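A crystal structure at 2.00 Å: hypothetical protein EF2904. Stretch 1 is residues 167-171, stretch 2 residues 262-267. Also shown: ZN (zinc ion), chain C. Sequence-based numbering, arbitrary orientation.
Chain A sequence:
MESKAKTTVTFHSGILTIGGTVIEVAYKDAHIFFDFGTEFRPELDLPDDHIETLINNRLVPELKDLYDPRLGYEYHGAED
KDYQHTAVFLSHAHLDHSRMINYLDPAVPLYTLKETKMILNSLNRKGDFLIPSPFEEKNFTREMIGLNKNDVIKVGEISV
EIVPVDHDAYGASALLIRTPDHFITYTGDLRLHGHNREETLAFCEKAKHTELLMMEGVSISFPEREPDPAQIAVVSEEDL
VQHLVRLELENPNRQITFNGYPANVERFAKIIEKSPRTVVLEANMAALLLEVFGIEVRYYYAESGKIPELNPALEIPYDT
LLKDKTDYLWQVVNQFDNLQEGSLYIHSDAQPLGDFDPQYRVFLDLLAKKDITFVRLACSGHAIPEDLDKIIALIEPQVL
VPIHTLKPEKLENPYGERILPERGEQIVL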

# COMPACT_ATOMS: atom_id res chain seq x y z
N HIS A 167 -0.66 -5.28 7.25
CA HIS A 167 -0.29 -5.21 5.82
C HIS A 167 1.15 -4.66 5.76
O HIS A 167 1.66 -4.16 6.75
CB HIS A 167 -1.32 -4.34 5.05
CG HIS A 167 -1.12 -4.30 3.56
ND1 HIS A 167 -0.90 -5.42 2.80
CD2 HIS A 167 -1.14 -3.26 2.69
CE1 HIS A 167 -0.75 -5.08 1.53
NE2 HIS A 167 -0.91 -3.77 1.43
N ASP A 168 1.83 -4.79 4.63
CA ASP A 168 3.20 -4.29 4.54
C ASP A 168 3.27 -2.76 4.37
O ASP A 168 4.37 -2.23 4.33
CB ASP A 168 4.01 -5.04 3.46
CG ASP A 168 3.42 -4.90 2.07
OD1 ASP A 168 2.25 -4.50 1.99
OD2 ASP A 168 4.11 -5.18 1.05
N ALA A 169 2.12 -2.08 4.25
CA ALA A 169 2.07 -0.62 4.41
C ALA A 169 1.69 -0.36 5.85
O ALA A 169 0.63 -0.82 6.30
CB ALA A 169 1.03 0.04 3.48
N TYR A 170 2.55 0.34 6.58
CA TYR A 170 2.23 0.77 7.94
C TYR A 170 1.03 1.72 7.91
O TYR A 170 0.88 2.50 6.98
CB TYR A 170 3.45 1.44 8.60
CG TYR A 170 3.27 1.66 10.09
CD1 TYR A 170 3.24 0.57 10.97
CD2 TYR A 170 3.12 2.94 10.61
CE1 TYR A 170 3.06 0.76 12.35
CE2 TYR A 170 2.93 3.14 12.00
CZ TYR A 170 2.91 2.05 12.84
OH TYR A 170 2.74 2.22 14.20
N GLY A 171 0.15 1.61 8.90
CA GLY A 171 -1.07 2.40 8.97
C GLY A 171 -2.25 1.90 8.15
O GLY A 171 -3.26 2.62 7.99
N PRO A 262 9.57 2.00 1.13
CA PRO A 262 9.47 2.91 2.29
C PRO A 262 8.17 2.87 3.12
O PRO A 262 8.19 3.21 4.31
CB PRO A 262 9.65 4.32 1.67
CG PRO A 262 10.24 4.09 0.34
CD PRO A 262 9.69 2.76 -0.13
N ALA A 263 7.07 2.47 2.51
CA ALA A 263 5.82 2.32 3.26
C ALA A 263 5.88 1.21 4.33
O ALA A 263 5.10 1.23 5.28
CB ALA A 263 4.62 2.11 2.31
N ASN A 264 6.82 0.27 4.18
CA ASN A 264 7.01 -0.77 5.21
C ASN A 264 7.95 -0.32 6.32
O ASN A 264 9.04 -0.87 6.53
CB ASN A 264 7.51 -2.10 4.61
CG ASN A 264 7.17 -3.28 5.48
OD1 ASN A 264 6.93 -3.14 6.68
ND2 ASN A 264 7.14 -4.47 4.87
N VAL A 265 7.50 0.68 7.07
CA VAL A 265 8.35 1.36 8.05
C VAL A 265 8.75 0.40 9.17
O VAL A 265 9.86 0.45 9.67
CB VAL A 265 7.68 2.60 8.64
CG1 VAL A 265 8.72 3.48 9.29
CG2 VAL A 265 7.02 3.43 7.54
N GLU A 266 7.83 -0.49 9.54
CA GLU A 266 8.11 -1.44 10.62
C GLU A 266 9.18 -2.46 10.28
O GLU A 266 9.87 -2.93 11.18
CB GLU A 266 6.84 -2.17 11.06
CG GLU A 266 6.02 -1.42 12.08
CD GLU A 266 5.03 -2.35 12.77
OE1 GLU A 266 5.44 -3.07 13.71
OE2 GLU A 266 3.86 -2.38 12.34
N ARG A 267 9.28 -2.85 9.01
CA ARG A 267 10.38 -3.72 8.61
C ARG A 267 11.71 -3.00 8.83
O ARG A 267 12.64 -3.57 9.38
CB ARG A 267 10.25 -4.21 7.15
CG ARG A 267 11.40 -5.12 6.72
CD ARG A 267 11.26 -5.69 5.29
NE ARG A 267 10.02 -6.44 5.11
CZ ARG A 267 9.61 -6.93 3.94
NH1 ARG A 267 10.37 -6.77 2.85
NH2 ARG A 267 8.45 -7.58 3.84
ZN ZN C . -1.31 -2.72 -0.49
O HOH W 1 3.06 -2.80 8.98
O HOH W 2 -0.29 -4.18 -1.76
O HOH W 3 -1.50 -2.17 -2.73

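A single direct hydrogen bond joins these two stretches, and it runs from backbone to backbone: Tyr170 N donates to Ala263 O over 3.0 Å, almost straight at 174°. The same Ala263 O also takes a weak bond from Val265 N, 3.0 Å away, so one carbonyl serves both the turn into the helix and the neighbouring loop.

The backbones come close where both residues are alanine. The CA atoms of Ala169 and Ala263 lie 4.9 Å apart, and their methyls meet, CB to CB, at 4.3 Å, although the CA-to-CB bond of Ala169 points away. Beside them, Asp168 O packs 3.1 Å from Asn264 CA. Asn264 is the N-cap, its OD1 accepting a weak bond from Arg267 N at 3.3 Å, a task suited to its short amide.

Tyr170 has the largest area covered by the other stretch, 80 Å². Its CA-to-CB bond points toward the other stretch and CB rests 4.2 Å from Val265 CG2; chi1 at t sets where the ring lies. The ring edge meets the carboxylate of Glu266, CE1 to OE2 at 3.2 Å, near the ring plane. Gly171 follows at positive phi, a conformation that favours glycine.

The contact buries just 293 Å², both sides summed. His167, whose side chain is out of reach of the other stretch, binds zinc, NE2 to ZN at 2.2 Å.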